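Local coordinates for putative phosphatase (Clostridium difficile, PDB 3SD7), which probably hydrolyses phosphate esters as a member of the haloacid dehalogenase-like hydrolase family, its precise substrate not being defined, at residues K49-S54 with E65-F70; T39-K44 with E141-Y146; G209-Y214 with E218-S223; V32-D37 with K116-M121. All coordinates share one frame; numbering follows the deposited sequence.

Interaction 1. Residues K49-S54 with E65-F70; sequences KSIQYS and ENLDQF
I51 and L67 lie alongside each other with their side chains running in opposite directions, and CG2 of I51 comes to 4.2 Å from CD2 of L67. I51 meets F70 differently: here the side chains stand roughly perpendicular, and CD1 of I51 stops 3.6 Å from CB of F70, oblique to the ring. One residue serves both partners because its branches diverge. CG1 sits beside the backbone N (chi1 -63°) and continues fully extended to CD1, while CG2 lies anti to that N, beside the carbonyl carbon. The methyls of L67 are divided in the same way. CD2 faces I51 and also lies in plane at the edge of the F70 ring; CD1 rests on the base of Q52, 3.7 Å from its CB. The amide end of Q52 is engaged elsewhere, with NE2 donating to the carbonyl of E62. L67 and F70 are held in step by the bond from F70 N to L67 O, at 2.9 Å, and CG of Q69 sits over the centre of one ring face. Helix 44-57 thereby packs on the loop leading to helix 75-82, whose Y82 meets F70 edge-to-face, in a helical insertion consistent with the cap of C1-type relatives. Across the two segments the side-chain contacts are apolar, which implies that methyl shape and burial, rather than directional bonds, set their spacing.

Interaction 2. Residues T39-K44 with E141-Y146; sequences TLTDPK and ETILRY
A buried threonine hydroxyl turned onto a methyl group is the odd feature here: OG1 of T41 lies 3.8 Å from CG2 of I143, a contact without a polar partner on the helix side. The chi1 of T41, 56°, sets OG1 between the backbone N and the carbonyl carbon, so that both branches point at the helix and its own CG2 also approaches CG2 of I143, at 4.0 Å. The two side chains are inclined to each other. One residue earlier, CD1 of L40 touches CD2 of L144 at 3.9 Å, one side chain lying almost square across the other. The CB of L144 is not aimed at L40; the remainder of the side chain brings CD2 round to it. V131, on strand 128-133, touches both leucines and extends this apolar patch into the parallel sheet. In haloacid dehalogenase folds the chain after the first core strand forms a flap, and strand 41-42, paired antiparallel with 110-111, fits that element at the root of the cap; helix 137-146 backs it from the core. At the end of this strand, D42 makes an Asx turn: K44 N donates to its OD1 at 3.1 Å, approaching from above the carboxylate plane, 49° out of it. P43, inside this turn, is the N-cap of helix 44-57, and OD1 of D42 has a second partner in the hydroxyl of Y214.

Interaction 3. Residues G209-Y214 with E218-S223; sequences GVLYGY and EEISES
With chi1 at -65°, I220 sets CG1 beside its own backbone N and CG2 on the side facing G209, so that each branch meets a different part of the strand end. CG2 comes to 3.9 Å from CA of G209, close against bare backbone because the glycine has no side chain to intervene. CG1 lies 4.0 Å from the carbonyl O of V210. L211 approaches at a slant: its CB points past the helix, chi2 of 177° sets CD1 anti to CA, and the other branch, CD2, turns to the helix, 4.0 Å from CB of I220. These contacts join the first two elements of a beta-alpha-beta unit, strand 206-210 and helix 217-223; the third, strand 227-229, contributes I228, which touches both L211 and I220. The backbone around I220 is tied down by its carbonyl, which accepts from N of S223 at 3.0 Å; in one of the two S223 conformers OG also donates to it. Between the segments, however, the contact is wholly nonpolar apart from the carbonyl O of V210. Its chemistry therefore implies a short-range fit in which a single buried isoleucine, seated against glycine backbone and one leucine methyl, helps set how near the helix can lie to the strand.

Interaction 4. Residues V32-D37 with K116-M121; sequences VLFDLD and KEILEM. With NA (sodium ion), chain B.
F34 and L119 lie antiparallel alongside one another, and CD2 of L119 reaches CZ of the ring at 3.9 Å. It is an off-centre CH-pi contact: the methyl lies 4.3 Å from the F34 ring centroid and 28° off the ring normal. CD1 of I118 adds a looser apolar touch to F34 CZ, at 4.4 Å. The fold is the Rossmann-like core of haloacid dehalogenases, in which strand 31-34 is central and helix 115-124 lies against it. L119 is not aimed at the ring by its CB; CG lies beside the backbone N (chi1 -65°), and the arm beyond it brings CD2 in. On the strand side, V190 of the neighbouring strand also packs on F34. The next residue begins the DxDx(T/V) pattern, consistent with the family's active-site loop. L36 N donates to D35 OD1 at 2.7 Å, on that oxygen's anti lone pair, away from OD2, while T133 holds the same oxygen and K168 pairs with OD2; these partners fix the carboxylate's rotation. D35 stays outside the sodium's first shell, with OD1 4.1 Å from the ion. Two metal-bound waters bridge the gap, donating weakly, one to D35 OD2 at 2.9 Å and the other to OD1. D192 and three waters share the ion with the backbone carbonyl of D37, whose O is 2.2 Å from the sodium.

In the fold
From the N terminus, 32-37 opens interaction 4 on the central strand and 39-44 opens interaction 2 on the flap. The chain then enters the cap, where interaction 1 closes a short loop of its own, contained within both longer ones. Back in the core, 116-121 closes interaction 4, and 141-146 closes interaction 2 later, so these two cross. Interaction 3 follows in series, tying the sheet's 206-210 strand to its helix. The sites are physically joined too: T41 N probably bonds to L36 O, the hydroxyl of Y212 reaches T39 O, and D68 packs on K44. Core and flap thus meet near the sodium site, with the cap joined on through D68 and K44.

Interaction 1. Residues K49-S54 with E65-F70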
# COMPACT_ATOMS: atom_id res chain seq x y z
N LYS A 49 9.04 1.44 14.09
CA LYS A 49 8.92 1.80 15.51
C LYS A 49 8.07 0.79 16.29
O LYS A 49 8.34 0.52 17.48
CB LYS A 49 8.43 3.21 15.70
CG LYS A 49 9.46 4.24 15.35
CD LYS A 49 8.98 5.63 15.61
CE LYS A 49 10.10 6.63 15.41
NZ LYS A 49 9.67 8.01 15.71
N SER A 50 7.06 0.23 15.63
CA SER A 50 6.21 -0.79 16.24
C SER A 50 7.01 -2.05 16.49
O SER A 50 6.91 -2.65 17.56
CB SER A 50 4.99 -1.10 15.37
OG SER A 50 4.17 0.04 15.19
N ILE A 51 7.82 -2.47 15.50
CA ILE A 51 8.69 -3.63 15.69
C ILE A 51 9.70 -3.37 16.81
O ILE A 51 9.92 -4.22 17.67
CB ILE A 51 9.43 -4.01 14.37
CG1 ILE A 51 8.42 -4.43 13.32
CG2 ILE A 51 10.42 -5.15 14.64
CD1 ILE A 51 9.00 -4.74 11.93
N GLN A 52 10.32 -2.19 16.79
CA GLN A 52 11.30 -1.81 17.81
C GLN A 52 10.70 -1.90 19.21
O GLN A 52 11.33 -2.43 20.15
CB GLN A 52 11.80 -0.38 17.56
CG GLN A 52 12.98 0.07 18.45
CD GLN A 52 13.37 1.52 18.21
OE1 GLN A 52 12.53 2.41 18.28
NE2 GLN A 52 14.64 1.75 17.93
N TYR A 53 9.50 -1.36 19.35
CA TYR A 53 8.78 -1.39 20.62
C TYR A 53 8.53 -2.83 21.08
O TYR A 53 8.68 -3.14 22.28
CB TYR A 53 7.45 -0.63 20.48
CG TYR A 53 6.54 -0.72 21.69
CD1 TYR A 53 6.75 0.09 22.80
CD2 TYR A 53 5.46 -1.61 21.71
CE1 TYR A 53 5.92 0.02 23.90
CE2 TYR A 53 4.61 -1.68 22.81
CZ TYR A 53 4.85 -0.87 23.90
OH TYR A 53 4.02 -0.94 25.00
N SER A 54 8.17 -3.70 20.14
CA SER A 54 7.91 -5.09 20.46
C SER A 54 9.21 -5.74 20.90
O SER A 54 9.28 -6.29 22.01
CB SER A 54 7.29 -5.83 19.28
OG SER A 54 7.00 -7.17 19.63
N GLU A 65 17.00 1.71 11.49
CA GLU A 65 17.58 1.43 10.16
C GLU A 65 17.68 -0.08 9.88
O GLU A 65 17.48 -0.51 8.74
CB GLU A 65 18.95 2.11 9.99
CG GLU A 65 20.07 1.52 10.84
CD GLU A 65 21.39 2.31 10.75
OE1 GLU A 65 21.47 3.29 9.97
OE2 GLU A 65 22.36 1.94 11.45
N ASN A 66 17.94 -0.86 10.92
CA ASN A 66 18.09 -2.31 10.81
C ASN A 66 16.74 -3.06 10.78
O ASN A 66 16.71 -4.28 10.62
CB ASN A 66 18.97 -2.83 11.96
CG ASN A 66 20.37 -2.22 11.95
OD1 ASN A 66 20.98 -2.04 13.00
ND2 ASN A 66 20.87 -1.90 10.76
N LEU A 67 15.65 -2.32 10.94
CA LEU A 67 14.29 -2.91 10.90
C LEU A 67 13.58 -2.63 9.59
O LEU A 67 12.50 -3.15 9.34
CB LEU A 67 13.46 -2.38 12.07
CG LEU A 67 14.10 -2.60 13.45
CD1 LEU A 67 13.22 -1.97 14.53
CD2 LEU A 67 14.33 -4.08 13.73
N ASP A 68 14.19 -1.79 8.74
CA ASP A 68 13.59 -1.47 7.45
C ASP A 68 13.31 -2.72 6.62
O ASP A 68 12.33 -2.78 5.89
CB ASP A 68 14.51 -0.55 6.65
CG ASP A 68 14.61 0.88 7.22
OD1 ASP A 68 13.83 1.27 8.11
OD2 ASP A 68 15.49 1.63 6.74
N GLN A 69 14.18 -3.72 6.74
CA GLN A 69 14.03 -4.97 5.99
C GLN A 69 12.82 -5.80 6.39
O GLN A 69 12.50 -6.79 5.73
CB GLN A 69 15.29 -5.82 6.12
CG GLN A 69 15.58 -6.32 7.50
CD GLN A 69 16.90 -7.06 7.59
OE1 GLN A 69 17.40 -7.59 6.60
NE2 GLN A 69 17.46 -7.11 8.79
N PHE A 70 12.13 -5.39 7.46
CA PHE A 70 10.96 -6.12 7.93
C PHE A 70 9.64 -5.47 7.47
O PHE A 70 8.55 -5.89 7.87
CB PHE A 70 11.01 -6.31 9.44
CG PHE A 70 12.29 -6.95 9.94
CD1 PHE A 70 12.75 -8.15 9.39
CD2 PHE A 70 13.04 -6.35 10.94
CE1 PHE A 70 13.91 -8.74 9.83
CE2 PHE A 70 14.22 -6.94 11.40
CZ PHE A 70 14.66 -8.14 10.83

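Interaction 2. Residues T39-K44 with E141-Y146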
# COMPACT_ATOMS: atom_id res chain seq x y z
N THR A 39 3.00 3.59 -2.43
CA THR A 39 2.40 4.13 -3.64
C THR A 39 1.91 5.55 -3.34
O THR A 39 2.31 6.49 -4.01
CB THR A 39 1.27 3.25 -4.12
OG1 THR A 39 1.79 1.94 -4.40
CG2 THR A 39 0.66 3.80 -5.41
N LEU A 40 1.04 5.68 -2.36
CA LEU A 40 0.60 7.00 -1.89
C LEU A 40 1.36 7.50 -0.72
O LEU A 40 1.71 8.69 -0.66
CB LEU A 40 -0.88 6.97 -1.52
CG LEU A 40 -1.86 6.62 -2.64
CD1 LEU A 40 -3.30 6.44 -2.08
CD2 LEU A 40 -1.85 7.69 -3.73
N THR A 41 1.58 6.62 0.25
CA THR A 41 2.24 6.97 1.53
C THR A 41 3.27 5.92 1.93
O THR A 41 3.19 4.76 1.53
CB THR A 41 1.19 7.13 2.65
OG1 THR A 41 0.42 5.92 2.75
CG2 THR A 41 0.23 8.30 2.35
N ASP A 42 4.25 6.35 2.70
CA ASP A 42 5.34 5.47 3.15
C ASP A 42 5.14 5.17 4.65
O ASP A 42 5.21 6.09 5.48
CB ASP A 42 6.68 6.15 2.88
CG ASP A 42 7.87 5.25 3.17
OD1 ASP A 42 7.66 4.16 3.71
OD2 ASP A 42 9.03 5.67 2.92
N PRO A 43 4.94 3.90 5.01
CA PRO A 43 4.68 3.54 6.39
C PRO A 43 5.92 3.23 7.21
O PRO A 43 5.80 2.78 8.35
CB PRO A 43 3.87 2.25 6.23
CG PRO A 43 4.50 1.60 5.06
CD PRO A 43 4.81 2.72 4.12
N LYS A 44 7.10 3.46 6.64
CA LYS A 44 8.36 3.04 7.27
C LYS A 44 8.49 3.38 8.76
O LYS A 44 8.81 2.52 9.58
CB LYS A 44 9.53 3.61 6.48
CG LYS A 44 10.88 3.32 7.10
CD LYS A 44 12.01 3.79 6.23
CE LYS A 44 12.24 2.82 5.05
NZ LYS A 44 13.39 3.23 4.18
N GLU A 141 -8.08 4.42 5.50
CA GLU A 141 -8.93 5.60 5.64
C GLU A 141 -8.34 6.59 6.65
O GLU A 141 -8.35 7.79 6.41
CB GLU A 141 -10.34 5.17 6.01
CG GLU A 141 -11.06 4.45 4.88
CD GLU A 141 -12.46 4.07 5.26
OE1 GLU A 141 -12.68 3.77 6.45
OE2 GLU A 141 -13.33 4.04 4.36
N THR A 142 -7.81 6.08 7.77
CA THR A 142 -7.21 6.93 8.79
C THR A 142 -6.05 7.73 8.21
O THR A 142 -5.94 8.95 8.43
CB THR A 142 -6.75 6.11 10.00
OG1 THR A 142 -7.90 5.58 10.67
CG2 THR A 142 -5.95 6.98 10.98
N ILE A 143 -5.19 7.04 7.47
CA ILE A 143 -4.02 7.67 6.86
C ILE A 143 -4.39 8.68 5.78
O ILE A 143 -3.81 9.76 5.71
CB ILE A 143 -3.08 6.58 6.28
CG1 ILE A 143 -2.51 5.75 7.43
CG2 ILE A 143 -1.99 7.21 5.46
CD1 ILE A 143 -1.85 4.44 6.97
N LEU A 144 -5.36 8.36 4.95
CA LEU A 144 -5.73 9.27 3.88
C LEU A 144 -6.40 10.52 4.48
O LEU A 144 -6.16 11.63 4.00
CB LEU A 144 -6.61 8.59 2.85
CG LEU A 144 -5.88 7.50 2.03
CD1 LEU A 144 -6.91 6.66 1.30
CD2 LEU A 144 -4.86 8.08 1.09
N ARG A 145 -7.17 10.31 5.54
CA ARG A 145 -7.76 11.41 6.29
C ARG A 145 -6.66 12.28 6.93
O ARG A 145 -6.72 13.51 6.87
CB ARG A 145 -8.72 10.86 7.33
CG ARG A 145 -10.01 10.39 6.79
CD ARG A 145 -10.87 9.73 7.86
NE ARG A 145 -12.25 9.66 7.43
CZ ARG A 145 -13.20 10.55 7.73
NH1 ARG A 145 -12.97 11.60 8.51
NH2 ARG A 145 -14.40 10.38 7.25
N TYR A 146 -5.62 11.65 7.52
CA TYR A 146 -4.49 12.37 8.16
C TYR A 146 -3.77 13.33 7.22
O TYR A 146 -3.31 14.42 7.65
CB TYR A 146 -3.49 11.34 8.73
CG TYR A 146 -2.24 11.90 9.39
CD1 TYR A 146 -2.18 12.10 10.76
CD2 TYR A 146 -1.10 12.18 8.64
CE1 TYR A 146 -1.05 12.58 11.37
CE2 TYR A 146 0.06 12.68 9.25
CZ TYR A 146 0.07 12.87 10.62
OH TYR A 146 1.20 13.36 11.24

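Interaction 3. Residues G209-Y214 with E218-S223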
# COMPACT_ATOMS: atom_id res chain seq x y z
N GLY A 209 3.52 0.33 -12.72
CA GLY A 209 4.40 -0.13 -11.66
C GLY A 209 5.32 1.03 -11.30
O GLY A 209 6.05 1.56 -12.18
N VAL A 210 5.31 1.45 -10.04
CA VAL A 210 6.16 2.54 -9.62
C VAL A 210 7.43 1.99 -8.97
O VAL A 210 7.41 0.92 -8.36
CB VAL A 210 5.46 3.55 -8.67
CG1 VAL A 210 4.08 3.94 -9.25
CG2 VAL A 210 5.31 2.99 -7.22
N LEU A 211 8.53 2.73 -9.09
CA LEU A 211 9.83 2.33 -8.56
C LEU A 211 10.25 3.09 -7.30
O LEU A 211 11.29 2.77 -6.73
CB LEU A 211 10.93 2.51 -9.64
CG LEU A 211 10.71 1.81 -10.98
CD1 LEU A 211 11.86 2.15 -11.94
CD2 LEU A 211 10.58 0.28 -10.78
N TYR A 212 9.43 4.06 -6.85
CA TYR A 212 9.77 4.85 -5.67
C TYR A 212 9.32 4.25 -4.34
O TYR A 212 9.58 4.83 -3.27
CB TYR A 212 9.23 6.29 -5.80
CG TYR A 212 7.75 6.38 -5.97
CD1 TYR A 212 6.89 6.25 -4.85
CD2 TYR A 212 7.16 6.59 -7.21
CE1 TYR A 212 5.54 6.33 -4.99
CE2 TYR A 212 5.80 6.68 -7.35
CZ TYR A 212 4.98 6.57 -6.24
OH TYR A 212 3.62 6.65 -6.39
N GLY A 213 8.66 3.09 -4.43
CA GLY A 213 8.18 2.38 -3.27
C GLY A 213 9.06 1.21 -2.87
O GLY A 213 10.32 1.30 -2.85
N TYR A 214 8.41 0.11 -2.54
CA TYR A 214 9.09 -1.05 -1.98
C TYR A 214 9.42 -2.16 -2.98
O TYR A 214 10.10 -3.11 -2.63
CB TYR A 214 8.32 -1.58 -0.75
CG TYR A 214 8.49 -0.62 0.41
CD1 TYR A 214 9.49 -0.82 1.34
CD2 TYR A 214 7.69 0.53 0.53
CE1 TYR A 214 9.69 0.06 2.38
CE2 TYR A 214 7.91 1.43 1.58
CZ TYR A 214 8.89 1.17 2.49
OH TYR A 214 9.16 2.03 3.53
N GLU A 218 13.84 -4.94 -10.66
CA GLU A 218 13.85 -6.35 -11.01
C GLU A 218 12.45 -6.93 -10.86
O GLU A 218 11.93 -7.55 -11.78
CB GLU A 218 14.86 -7.12 -10.14
CG GLU A 218 14.98 -8.57 -10.43
CD GLU A 218 16.07 -9.24 -9.57
OE1 GLU A 218 16.50 -8.65 -8.55
OE2 GLU A 218 16.44 -10.32 -9.87
N GLU A 219 11.83 -6.70 -9.70
CA GLU A 219 10.50 -7.22 -9.43
C GLU A 219 9.45 -6.65 -10.36
O GLU A 219 8.65 -7.39 -10.93
CB GLU A 219 10.11 -6.93 -7.97
CG GLU A 219 8.68 -7.37 -7.65
CD GLU A 219 8.32 -7.12 -6.23
OE1 GLU A 219 9.01 -7.65 -5.34
OE2 GLU A 219 7.34 -6.40 -5.98
N ILE A 220 9.44 -5.34 -10.48
CA ILE A 220 8.42 -4.65 -11.27
C ILE A 220 8.55 -5.02 -12.75
O ILE A 220 7.56 -5.43 -13.38
CB ILE A 220 8.48 -3.12 -11.04
CG1 ILE A 220 8.10 -2.78 -9.60
CG2 ILE A 220 7.54 -2.42 -12.07
CD1 ILE A 220 6.68 -3.23 -9.15
N SER A 221 9.77 -4.96 -13.29
CA SER A 221 9.98 -5.25 -14.70
C SER A 221 9.60 -6.68 -15.03
O SER A 221 9.01 -6.95 -16.08
CB SER A 221 11.41 -4.93 -15.15
OG SER A 221 12.37 -5.76 -14.53
N GLU A 222 9.89 -7.60 -14.12
CA GLU A 222 9.55 -9.00 -14.33
C GLU A 222 8.03 -9.27 -14.30
O GLU A 222 7.58 -10.26 -14.89
CB GLU A 222 10.39 -9.89 -13.41
CG GLU A 222 11.90 -9.83 -13.83
CD GLU A 222 12.84 -10.64 -12.93
OE1 GLU A 222 12.49 -10.95 -11.78
OE2 GLU A 222 13.96 -10.94 -13.39
N SER A 223 7.27 -8.40 -13.63
CA SER A 223 5.80 -8.51 -13.56
C SER A 223 5.15 -7.96 -14.84
O SER A 223 3.95 -8.17 -15.07
CB SER A 223 5.25 -7.76 -12.33
OG SER A 223 5.36 -6.35 -12.47

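Interaction 4. Residues V32-D37 with K116-M121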
# COMPACT_ATOMS: atom_id res chain seq x y z
N VAL A 32 -8.93 5.34 -11.89
CA VAL A 32 -7.55 5.06 -11.50
C VAL A 32 -7.55 4.53 -10.09
O VAL A 32 -8.07 5.18 -9.16
CB VAL A 32 -6.67 6.30 -11.54
CG1 VAL A 32 -5.19 5.95 -11.27
CG2 VAL A 32 -6.83 7.06 -12.90
N LEU A 33 -7.03 3.32 -9.94
CA LEU A 33 -6.92 2.69 -8.65
C LEU A 33 -5.49 2.82 -8.15
O LEU A 33 -4.54 2.70 -8.93
CB LEU A 33 -7.27 1.21 -8.71
CG LEU A 33 -8.70 0.81 -8.95
CD1 LEU A 33 -9.14 1.13 -10.36
CD2 LEU A 33 -8.88 -0.69 -8.63
N PHE A 34 -5.35 3.05 -6.85
CA PHE A 34 -4.07 3.14 -6.21
C PHE A 34 -3.94 2.19 -5.02
O PHE A 34 -4.86 2.06 -4.24
CB PHE A 34 -3.81 4.55 -5.64
CG PHE A 34 -3.67 5.62 -6.66
CD1 PHE A 34 -2.40 6.04 -7.05
CD2 PHE A 34 -4.79 6.28 -7.16
CE1 PHE A 34 -2.25 7.05 -7.96
CE2 PHE A 34 -4.62 7.32 -8.10
CZ PHE A 34 -3.36 7.69 -8.48
N ASP A 35 -2.79 1.53 -4.90
CA ASP A 35 -2.45 0.85 -3.66
C ASP A 35 -2.05 1.99 -2.67
O ASP A 35 -1.92 3.16 -3.06
CB ASP A 35 -1.35 -0.18 -3.87
CG ASP A 35 -1.42 -1.33 -2.84
OD1 ASP A 35 -1.73 -1.06 -1.67
OD2 ASP A 35 -1.20 -2.51 -3.21
N LEU A 36 -1.85 1.67 -1.41
CA LEU A 36 -1.56 2.68 -0.39
C LEU A 36 -0.08 2.75 -0.04
O LEU A 36 0.65 3.63 -0.55
CB LEU A 36 -2.40 2.41 0.86
CG LEU A 36 -2.23 3.47 1.97
CD1 LEU A 36 -2.98 4.76 1.64
CD2 LEU A 36 -2.72 2.89 3.26
N ASP A 37 0.37 1.79 0.78
CA ASP A 37 1.77 1.75 1.22
C ASP A 37 2.70 1.63 0.02
O ASP A 37 2.51 0.78 -0.89
CB ASP A 37 2.05 0.58 2.18
CG ASP A 37 1.44 0.74 3.56
OD1 ASP A 37 0.92 1.83 3.96
OD2 ASP A 37 1.51 -0.28 4.29
N LYS A 116 0.08 14.67 -3.41
CA LYS A 116 -1.15 15.45 -3.21
C LYS A 116 -1.48 16.26 -4.48
O LYS A 116 -2.62 16.28 -4.93
CB LYS A 116 -1.08 16.31 -1.95
CG LYS A 116 -2.42 16.86 -1.53
CD LYS A 116 -2.30 17.68 -0.26
CE LYS A 116 -3.67 17.98 0.32
NZ LYS A 116 -4.59 18.62 -0.67
N GLU A 117 -0.47 16.91 -5.06
CA GLU A 117 -0.64 17.65 -6.31
C GLU A 117 -1.18 16.78 -7.45
O GLU A 117 -2.10 17.19 -8.16
CB GLU A 117 0.67 18.32 -6.76
CG GLU A 117 0.66 18.72 -8.27
CD GLU A 117 2.01 19.18 -8.80
OE1 GLU A 117 2.56 20.13 -8.22
OE2 GLU A 117 2.50 18.61 -9.81
N ILE A 118 -0.62 15.58 -7.65
CA ILE A 118 -1.09 14.77 -8.77
C ILE A 118 -2.52 14.29 -8.52
O ILE A 118 -3.33 14.27 -9.44
CB ILE A 118 -0.13 13.62 -9.20
CG1 ILE A 118 -0.21 12.48 -8.26
CG2 ILE A 118 1.32 14.14 -9.48
CD1 ILE A 118 -1.42 11.61 -8.53
N LEU A 119 -2.85 13.93 -7.27
CA LEU A 119 -4.23 13.52 -6.97
C LEU A 119 -5.19 14.66 -7.27
O LEU A 119 -6.24 14.43 -7.86
CB LEU A 119 -4.40 13.09 -5.52
CG LEU A 119 -3.61 11.83 -5.18
CD1 LEU A 119 -3.73 11.56 -3.69
CD2 LEU A 119 -4.07 10.60 -5.99
N GLU A 120 -4.83 15.88 -6.85
CA GLU A 120 -5.65 17.09 -7.10
C GLU A 120 -5.82 17.29 -8.63
O GLU A 120 -6.92 17.56 -9.10
CB GLU A 120 -4.98 18.32 -6.47
CG GLU A 120 -5.07 18.34 -4.92
CD GLU A 120 -4.25 19.45 -4.23
OE1 GLU A 120 -3.38 20.11 -4.85
OE2 GLU A 120 -4.49 19.64 -3.03
N MET A 121 -4.74 17.10 -9.38
CA MET A 121 -4.80 17.25 -10.84
C MET A 121 -5.73 16.22 -11.49
O MET A 121 -6.52 16.55 -12.38
CB MET A 121 -3.39 17.19 -11.43
CG MET A 121 -2.57 18.42 -11.06
SD MET A 121 -0.87 18.23 -11.61
CE MET A 121 -1.17 17.93 -13.34
NA NA B . 2.40 -1.26 -1.71
O HOH W 1 1.73 -2.77 -3.13
O HOH W 2 0.86 -1.82 -0.23
O HOH W 3 4.54 -1.56 -0.59